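Local coordinates for YflH protein (Bacillus subtilis, PDB 3D0W), which is of unknown function but folds as a small all-helical protein of the DUF3243 family that assembles as two subunits, at residues F29-K37 against L96-Q104; L60-E68 against E75-S83. All coordinates share one frame; numbering follows the deposited sequence.

Contact 1. Residues F29-K37 against L96-Q104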
loop_
_atom_site.group_PDB
_atom_site.type_symbol
_atom_site.label_atom_id
_atom_site.label_comp_id
_atom_site.label_asym_id
_atom_site.label_seq_id
_atom_site.Cartn_x
_atom_site.Cartn_y
_atom_site.Cartn_z
ATOM N N PHE A 29 -8.090 8.784 5.220
ATOM C CA PHE A 29 -6.942 7.996 5.655
ATOM C C PHE A 29 -6.970 7.845 7.168
ATOM O O PHE A 29 -6.718 6.762 7.699
ATOM C CB PHE A 29 -5.623 8.648 5.245
ATOM C CG PHE A 29 -4.416 7.897 5.735
ATOM C CD1 PHE A 29 -4.036 6.701 5.136
ATOM C CD2 PHE A 29 -3.712 8.341 6.853
ATOM C CE1 PHE A 29 -2.966 5.947 5.648
ATOM C CE2 PHE A 29 -2.648 7.601 7.373
ATOM C CZ PHE A 29 -2.273 6.403 6.775
ATOM N N GLU A 30 -7.273 8.936 7.866
ATOM C CA GLU A 30 -7.328 8.903 9.320
ATOM C C GLU A 30 -8.333 7.872 9.797
ATOM O O GLU A 30 -8.082 7.159 10.771
ATOM C CB GLU A 30 -7.689 10.284 9.878
ATOM C CG GLU A 30 -6.551 11.286 9.800
ATOM C CD GLU A 30 -5.262 10.754 10.413
ATOM O OE1 GLU A 30 -5.295 10.266 11.569
ATOM O OE2 GLU A 30 -4.213 10.829 9.739
ATOM N N GLU A 31 -9.467 7.789 9.106
ATOM C CA GLU A 31 -10.501 6.828 9.465
ATOM C C GLU A 31 -10.014 5.417 9.155
ATOM O O GLU A 31 -10.217 4.495 9.944
ATOM C CB GLU A 31 -11.794 7.101 8.692
ATOM C CG GLU A 31 -12.471 8.426 9.018
ATOM C CD GLU A 31 -13.855 8.536 8.390
ATOM O OE1 GLU A 31 -13.976 8.352 7.158
ATOM O OE2 GLU A 31 -14.825 8.808 9.130
ATOM N N PHE A 32 -9.379 5.257 7.997
ATOM C CA PHE A 32 -8.843 3.965 7.578
ATOM C C PHE A 32 -7.862 3.477 8.643
ATOM O O PHE A 32 -7.953 2.354 9.133
ATOM C CB PHE A 32 -8.123 4.118 6.234
ATOM C CG PHE A 32 -7.220 2.966 5.891
ATOM C CD1 PHE A 32 -7.742 1.702 5.636
ATOM C CD2 PHE A 32 -5.841 3.145 5.831
ATOM C CE1 PHE A 32 -6.904 0.633 5.326
ATOM C CE2 PHE A 32 -4.995 2.084 5.522
ATOM C CZ PHE A 32 -5.531 0.823 5.268
ATOM N N LYS A 33 -6.926 4.346 8.998
ATOM C CA LYS A 33 -5.926 4.037 10.008
ATOM C C LYS A 33 -6.613 3.654 11.325
ATOM O O LYS A 33 -6.207 2.700 11.996
ATOM C CB LYS A 33 -5.022 5.257 10.198
ATOM C CG LYS A 33 -3.865 5.078 11.146
ATOM C CD LYS A 33 -3.056 6.365 11.215
ATOM C CE LYS A 33 -2.106 6.368 12.399
ATOM N NZ LYS A 33 -1.272 7.600 12.418
ATOM N N GLY A 34 -7.667 4.385 11.684
ATOM C CA GLY A 34 -8.387 4.088 12.912
ATOM C C GLY A 34 -9.074 2.731 12.888
ATOM O O GLY A 34 -9.210 2.074 13.922
ATOM N N TYR A 35 -9.520 2.317 11.706
ATOM C CA TYR A 35 -10.181 1.027 11.543
ATOM C C TYR A 35 -9.163 -0.101 11.751
ATOM O O TYR A 35 -9.476 -1.129 12.353
ATOM C CB TYR A 35 -10.810 0.942 10.144
ATOM C CG TYR A 35 -11.449 -0.388 9.817
ATOM C CD1 TYR A 35 -12.497 -0.891 10.589
ATOM C CD2 TYR A 35 -11.000 -1.152 8.737
ATOM C CE1 TYR A 35 -13.081 -2.120 10.296
ATOM C CE2 TYR A 35 -11.574 -2.381 8.436
ATOM C CZ TYR A 35 -12.616 -2.862 9.221
ATOM O OH TYR A 35 -13.185 -4.087 8.937
ATOM N N LEU A 36 -7.943 0.093 11.256
ATOM C CA LEU A 36 -6.901 -0.917 11.420
ATOM C C LEU A 36 -6.531 -0.992 12.893
ATOM O O LEU A 36 -6.377 -2.074 13.459
ATOM C CB LEU A 36 -5.661 -0.562 10.590
ATOM C CG LEU A 36 -5.841 -0.539 9.062
ATOM C CD1 LEU A 36 -4.493 -0.322 8.383
ATOM C CD2 LEU A 36 -6.453 -1.834 8.599
ATOM N N LYS A 37 -6.384 0.172 13.511
ATOM C CA LYS A 37 -6.053 0.230 14.922
ATOM C C LYS A 37 -7.151 -0.493 15.716
ATOM O O LYS A 37 -6.869 -1.121 16.735
ATOM C CB LYS A 37 -5.916 1.690 15.366
ATOM C CG LYS A 37 -5.248 1.863 16.722
ATOM C CD LYS A 37 -4.852 3.312 16.979
ATOM C CE LYS A 37 -3.796 3.785 15.986
ATOM N NZ LYS A 37 -3.338 5.174 16.270
ATOM N N LEU A 96 4.923 -3.602 7.765
ATOM C CA LEU A 96 4.975 -2.191 7.386
ATOM C C LEU A 96 3.674 -1.492 7.773
ATOM O O LEU A 96 3.678 -0.344 8.233
ATOM C CB LEU A 96 5.222 -2.052 5.877
ATOM C CG LEU A 96 5.605 -0.660 5.368
ATOM C CD1 LEU A 96 6.896 -0.212 6.056
ATOM C CD2 LEU A 96 5.788 -0.674 3.858
ATOM N N LEU A 97 2.562 -2.193 7.585
ATOM C CA LEU A 97 1.253 -1.655 7.922
ATOM C C LEU A 97 1.134 -1.407 9.430
ATOM O O LEU A 97 0.436 -0.491 9.854
ATOM C CB LEU A 97 0.148 -2.617 7.473
ATOM C CG LEU A 97 -1.243 -1.984 7.368
ATOM C CD1 LEU A 97 -1.251 -1.032 6.184
ATOM C CD2 LEU A 97 -2.317 -3.061 7.189
ATOM N N VAL A 98 1.788 -2.235 10.240
ATOM C CA VAL A 98 1.740 -2.040 11.687
ATOM C C VAL A 98 2.468 -0.733 12.028
ATOM O O VAL A 98 2.024 0.029 12.888
ATOM C CB VAL A 98 2.396 -3.222 12.449
ATOM C CG1 VAL A 98 2.644 -2.844 13.919
ATOM C CG2 VAL A 98 1.485 -4.442 12.382
ATOM N N LYS A 99 3.586 -0.484 11.350
ATOM C CA LYS A 99 4.353 0.738 11.565
ATOM C C LYS A 99 3.512 1.943 11.128
ATOM O O LYS A 99 3.565 3.009 11.743
ATOM C CB LYS A 99 5.671 0.682 10.766
ATOM C CG LYS A 99 6.680 -0.355 11.291
ATOM C CD LYS A 99 7.811 -0.652 10.284
ATOM C CE LYS A 99 8.745 0.535 10.087
ATOM N NZ LYS A 99 9.924 0.247 9.181
ATOM N N LEU A 100 2.735 1.774 10.061
ATOM C CA LEU A 100 1.886 2.849 9.571
ATOM C C LEU A 100 0.783 3.138 10.589
ATOM O O LEU A 100 0.501 4.299 10.902
ATOM C CB LEU A 100 1.298 2.478 8.205
ATOM C CG LEU A 100 0.208 3.349 7.576
ATOM C CD1 LEU A 100 0.217 3.153 6.075
ATOM C CD2 LEU A 100 -1.164 2.993 8.158
ATOM N N VAL A 101 0.176 2.086 11.124
ATOM C CA VAL A 101 -0.879 2.265 12.115
ATOM C C VAL A 101 -0.360 2.982 13.369
ATOM O O VAL A 101 -1.009 3.900 13.880
ATOM C CB VAL A 101 -1.501 0.910 12.511
ATOM C CG1 VAL A 101 -2.379 1.070 13.747
ATOM C CG2 VAL A 101 -2.329 0.377 11.351
ATOM N N ASP A 102 0.816 2.577 13.845
ATOM C CA ASP A 102 1.421 3.176 15.035
ATOM C C ASP A 102 2.232 4.446 14.762
ATOM O O ASP A 102 3.122 4.798 15.537
ATOM C CB ASP A 102 2.320 2.152 15.728
ATOM C CG ASP A 102 1.531 1.076 16.439
ATOM O OD1 ASP A 102 0.795 1.412 17.391
ATOM O OD2 ASP A 102 1.643 -0.103 16.052
ATOM N N LYS A 103 1.922 5.137 13.673
ATOM C CA LYS A 103 2.643 6.353 13.318
ATOM C C LYS A 103 2.140 7.567 14.097
ATOM O O LYS A 103 0.968 7.635 14.465
ATOM C CB LYS A 103 2.505 6.611 11.815
ATOM C CG LYS A 103 3.264 7.815 11.281
ATOM C CD LYS A 103 2.938 8.008 9.802
ATOM C CE LYS A 103 3.629 9.219 9.199
ATOM N NZ LYS A 103 5.099 9.032 9.112
ATOM N N GLN A 104 3.046 8.516 14.327
ATOM C CA GLN A 104 2.779 9.764 15.047
ATOM C C GLN A 104 1.911 9.619 16.295
ATOM O O GLN A 104 2.479 9.708 17.402
ATOM C CB GLN A 104 2.153 10.800 14.104
ATOM C CG GLN A 104 0.778 10.431 13.560
ATOM C CD GLN A 104 0.229 11.473 12.606
ATOM O OE1 GLN A 104 0.006 12.628 12.984
ATOM N NE2 GLN A 104 0.009 11.073 11.356
ATOM O OXT GLN A 104 0.685 9.418 16.163
#
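K33 reaches past the C-terminal end of helix 87-101 and gives its ammonium to the carbonyl of K103 just beyond it, with NZ 3.0 Å from O. The donor sits well above the carbonyl plane, 49° out of it. On the way the chain runs past the last carbonyls of the helix: K33 CE lies 3.1 Å from V101 O and 3.6 Å from L100 O. With CG anti to the backbone N (chi1 -176°) and every later torsion extended, K33 spans its full length. Beside it, V101 fits between two neighbours, CG2 against L36 CB at 3.5 Å and CG1 against the CB and CE of K37. L36 CD1 meets L97 CD2 at 3.7 Å, the two side chains crossing at about a right angle, while F29 CZ meets L100 CD2 at 3.8 Å.

Further out, helix 56-65 backs L97 through L60, and L81 of the second subunit packs on L100. The helical segments cross at -114°, with F29, L36, L97, L100 and V101 forming the apolar packing. K37 NZ lies near V101 O without a hydrogen bond; the carbonyls and the nearby terminal carboxylate, not salt-bridged, would probably favour K33's positive charge.

Contact 2. Residues L60-E68 against E75-S83; sequences LGDYLAKHE and EMLLQELWS
L64 lies across the indole of W82, and its side chain can be followed outward atom by atom. CB stands over the five-membered ring, 3.7 Å from its centroid and 16° off the normal, a CH-pi contact. CG is anti to the carbonyl carbon (chi1 -67°), and from there the branches part. CD1 continues over the same indole toward the benzene half, 3.4 Å from W82 CE3, whereas CD2 turns to the other partners, 3.4 Å from Q79 NE2 and 4.1 Å from L78 CD1. G61, one turn earlier, brings its O to 3.7 Å from W82 CZ2.

Beyond the leucine the contact becomes polar. H67 ND1 makes a weak, bent bond to Q79 OE1 (3.4 Å, 143°), the imidazole and amide planes turned steeply against each other. A water in the plane of the imidazole donates to both Q79 OE1 and Q79 O, and accepts weakly from H67 ND1. K90 of helix 87-101 makes a cation-pi contact with W82. Replacing W82 by an alanine is likely to leave L64 without its aromatic cover and K90 without its pi partner, and to open a gap beside G61. The nearly perpendicular pair of segments, on helices 56-65 and 73-84, thus combines a firm apolar centre with a loosely tied, water-bridged rim.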
loop_
_atom_site.group_PDB
_atom_site.type_symbol
_atom_site.label_atom_id
_atom_site.label_comp_id
_atom_site.label_asym_id
_atom_site.label_seq_id
_atom_site.Cartn_x
_atom_site.Cartn_y
_atom_site.Cartn_z
ATOM N N LEU A 60 -3.267 -8.083 11.517
ATOM C CA LEU A 60 -3.511 -7.381 10.261
ATOM C C LEU A 60 -3.458 -8.359 9.082
ATOM O O LEU A 60 -4.179 -8.193 8.100
ATOM C CB LEU A 60 -2.496 -6.238 10.075
ATOM C CG LEU A 60 -2.661 -5.073 11.065
ATOM C CD1 LEU A 60 -1.666 -3.960 10.772
ATOM C CD2 LEU A 60 -4.084 -4.528 10.961
ATOM N N GLY A 61 -2.609 -9.380 9.192
ATOM C CA GLY A 61 -2.506 -10.380 8.136
ATOM C C GLY A 61 -3.813 -11.149 8.021
ATOM O O GLY A 61 -4.331 -11.358 6.915
ATOM N N ASP A 62 -4.348 -11.574 9.165
ATOM C CA ASP A 62 -5.620 -12.287 9.183
ATOM C C ASP A 62 -6.706 -11.387 8.597
ATOM O O ASP A 62 -7.592 -11.851 7.877
ATOM C CB ASP A 62 -6.004 -12.699 10.611
ATOM C CG ASP A 62 -5.120 -13.808 11.162
ATOM O OD1 ASP A 62 -4.449 -14.499 10.365
ATOM O OD2 ASP A 62 -5.106 -13.999 12.397
ATOM N N TYR A 63 -6.634 -10.096 8.906
ATOM C CA TYR A 63 -7.602 -9.124 8.396
ATOM C C TYR A 63 -7.584 -9.100 6.864
ATOM O O TYR A 63 -8.629 -9.230 6.211
ATOM C CB TYR A 63 -7.279 -7.731 8.951
ATOM C CG TYR A 63 -7.792 -6.577 8.111
ATOM C CD1 TYR A 63 -9.162 -6.378 7.907
ATOM C CD2 TYR A 63 -6.905 -5.690 7.512
ATOM C CE1 TYR A 63 -9.629 -5.319 7.122
ATOM C CE2 TYR A 63 -7.356 -4.633 6.732
ATOM C CZ TYR A 63 -8.715 -4.452 6.540
ATOM O OH TYR A 63 -9.144 -3.403 5.762
ATOM N N LEU A 64 -6.395 -8.938 6.289
ATOM C CA LEU A 64 -6.278 -8.914 4.841
ATOM C C LEU A 64 -6.670 -10.266 4.245
ATOM O O LEU A 64 -7.202 -10.327 3.140
ATOM C CB LEU A 64 -4.848 -8.511 4.441
ATOM C CG LEU A 64 -4.516 -7.050 4.805
ATOM C CD1 LEU A 64 -3.041 -6.752 4.575
ATOM C CD2 LEU A 64 -5.388 -6.112 3.970
ATOM N N ALA A 65 -6.434 -11.346 4.987
ATOM C CA ALA A 65 -6.773 -12.683 4.500
ATOM C C ALA A 65 -8.285 -12.883 4.359
ATOM O O ALA A 65 -8.729 -13.811 3.690
ATOM C CB ALA A 65 -6.183 -13.747 5.426
ATOM N N LYS A 66 -9.068 -12.008 4.984
ATOM C CA LYS A 66 -10.526 -12.096 4.919
ATOM C C LYS A 66 -11.063 -11.674 3.557
ATOM O O LYS A 66 -12.167 -12.065 3.166
ATOM C CB LYS A 66 -11.161 -11.214 5.991
ATOM C CG LYS A 66 -10.983 -11.719 7.405
ATOM C CD LYS A 66 -11.577 -10.730 8.407
ATOM C CE LYS A 66 -11.604 -11.309 9.810
ATOM N NZ LYS A 66 -10.267 -11.817 10.221
ATOM N N HIS A 67 -10.278 -10.875 2.840
ATOM C CA HIS A 67 -10.677 -10.381 1.532
ATOM C C HIS A 67 -11.992 -9.603 1.618
ATOM O O HIS A 67 -12.898 -9.799 0.815
ATOM C CB HIS A 67 -10.810 -11.542 0.540
ATOM C CG HIS A 67 -9.521 -12.261 0.280
ATOM N ND1 HIS A 67 -8.424 -11.640 -0.278
ATOM C CD2 HIS A 67 -9.144 -13.538 0.526
ATOM C CE1 HIS A 67 -7.427 -12.503 -0.365
ATOM N NE2 HIS A 67 -7.838 -13.662 0.118
ATOM N N GLU A 68 -12.088 -8.718 2.604
ATOM C CA GLU A 68 -13.278 -7.892 2.776
ATOM C C GLU A 68 -13.399 -6.916 1.611
ATOM O O GLU A 68 -12.390 -6.444 1.068
ATOM C CB GLU A 68 -13.195 -7.116 4.092
ATOM C CG GLU A 68 -13.125 -8.004 5.324
ATOM C CD GLU A 68 -13.154 -7.219 6.622
ATOM O OE1 GLU A 68 -13.104 -7.851 7.699
ATOM O OE2 GLU A 68 -13.225 -5.973 6.568
ATOM N N GLU A 75 -8.071 0.627 1.051
ATOM C CA GLU A 75 -8.382 -0.793 1.102
ATOM C C GLU A 75 -8.246 -1.487 -0.242
ATOM O O GLU A 75 -7.858 -2.658 -0.312
ATOM C CB GLU A 75 -9.786 -0.976 1.669
ATOM C CG GLU A 75 -9.835 -0.665 3.161
ATOM C CD GLU A 75 -11.251 -0.560 3.704
ATOM O OE1 GLU A 75 -12.193 -1.064 3.051
ATOM O OE2 GLU A 75 -11.411 0.020 4.795
HETATM N N MSE A 76 -8.567 -0.763 -1.305
HETATM C CA MSE A 76 -8.461 -1.312 -2.643
HETATM C C MSE A 76 -6.989 -1.596 -2.951
HETATM O O MSE A 76 -6.645 -2.679 -3.423
HETATM C CB MSE A 76 -9.020 -0.329 -3.664
HETATM C CG MSE A 76 -8.976 -0.855 -5.068
HETATM SE SE MSE A 76 -10.094 -2.427 -5.272
HETATM C CE MSE A 76 -11.167 -1.746 -6.721
ATOM N N LEU A 77 -6.116 -0.627 -2.687
ATOM C CA LEU A 77 -4.689 -0.835 -2.940
ATOM C C LEU A 77 -4.157 -1.995 -2.089
ATOM O O LEU A 77 -3.434 -2.856 -2.591
ATOM C CB LEU A 77 -3.890 0.441 -2.638
ATOM C CG LEU A 77 -2.365 0.360 -2.838
ATOM C CD1 LEU A 77 -2.067 0.031 -4.280
ATOM C CD2 LEU A 77 -1.708 1.696 -2.470
ATOM N N LEU A 78 -4.517 -2.033 -0.806
ATOM C CA LEU A 78 -4.040 -3.100 0.062
ATOM C C LEU A 78 -4.414 -4.483 -0.433
ATOM O O LEU A 78 -3.577 -5.390 -0.442
ATOM C CB LEU A 78 -4.568 -2.946 1.488
ATOM C CG LEU A 78 -3.752 -2.085 2.444
ATOM C CD1 LEU A 78 -4.388 -2.147 3.836
ATOM C CD2 LEU A 78 -2.298 -2.604 2.487
ATOM N N GLN A 79 -5.669 -4.653 -0.830
ATOM C CA GLN A 79 -6.116 -5.958 -1.307
ATOM C C GLN A 79 -5.429 -6.353 -2.610
ATOM O O GLN A 79 -5.105 -7.520 -2.808
ATOM C CB GLN A 79 -7.635 -5.981 -1.499
ATOM C CG GLN A 79 -8.430 -6.002 -0.197
ATOM C CD GLN A 79 -8.090 -7.187 0.707
ATOM O OE1 GLN A 79 -7.865 -8.307 0.241
ATOM N NE2 GLN A 79 -8.073 -6.942 2.012
ATOM N N GLU A 80 -5.223 -5.389 -3.498
ATOM C CA GLU A 80 -4.557 -5.663 -4.770
ATOM C C GLU A 80 -3.090 -6.049 -4.529
ATOM O O GLU A 80 -2.558 -6.934 -5.195
ATOM C CB GLU A 80 -4.639 -4.449 -5.691
ATOM C CG GLU A 80 -6.004 -4.229 -6.331
ATOM C CD GLU A 80 -6.441 -5.392 -7.209
ATOM O OE1 GLU A 80 -5.605 -5.928 -7.969
ATOM O OE2 GLU A 80 -7.627 -5.767 -7.147
ATOM N N LEU A 81 -2.444 -5.387 -3.573
ATOM C CA LEU A 81 -1.056 -5.703 -3.233
ATOM C C LEU A 81 -0.999 -7.104 -2.645
ATOM O O LEU A 81 -0.129 -7.897 -2.985
ATOM C CB LEU A 81 -0.502 -4.696 -2.207
ATOM C CG LEU A 81 -0.096 -3.321 -2.754
ATOM C CD1 LEU A 81 0.203 -2.339 -1.602
ATOM C CD2 LEU A 81 1.142 -3.490 -3.633
ATOM N N TRP A 82 -1.948 -7.408 -1.764
ATOM C CA TRP A 82 -2.006 -8.703 -1.104
ATOM C C TRP A 82 -2.191 -9.827 -2.117
ATOM O O TRP A 82 -1.633 -10.915 -1.958
ATOM C CB TRP A 82 -3.180 -8.715 -0.111
ATOM C CG TRP A 82 -3.100 -9.747 0.959
ATOM C CD1 TRP A 82 -3.873 -10.864 1.084
ATOM C CD2 TRP A 82 -2.237 -9.725 2.105
ATOM N NE1 TRP A 82 -3.550 -11.534 2.241
ATOM C CE2 TRP A 82 -2.550 -10.857 2.886
ATOM C CE3 TRP A 82 -1.229 -8.857 2.546
ATOM C CZ2 TRP A 82 -1.896 -11.145 4.091
ATOM C CZ3 TRP A 82 -0.575 -9.143 3.743
ATOM C CH2 TRP A 82 -0.913 -10.280 4.500
ATOM N N SER A 83 -2.984 -9.560 -3.150
ATOM C CA SER A 83 -3.272 -10.569 -4.164
ATOM C C SER A 83 -2.068 -10.964 -5.026
ATOM O O SER A 83 -2.077 -12.027 -5.641
ATOM C CB SER A 83 -4.420 -10.099 -5.071
ATOM O OG SER A 83 -3.968 -9.137 -6.010
HETATM O O HOH W 1 -6.465 -9.696 -1.790
#

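Overall arrangement
Contact 2 is nested within the loop that contact 1 closes: helices 56-65 and 73-84 follow helix 23-48, and helix 87-101 then returns to it. The two centres are about 14 Å apart, yet their side chains meet directly. L36 CD2 packs on Y63 CE2 at 3.5 Å, F32 CZ touches L78 CD1 at 3.5 Å, and V98 CG2 touches L60 CD1 at 3.6 Å, making one continuous apolar core from the four helices. At its margin Y35 OH and E68 OE2, 3.0 Å apart, form a probable hydrogen bond. Both contacts also reach the second subunit: F29 packs on its E80, and L78 on its L77, tying the intrachain core to the dimer interface.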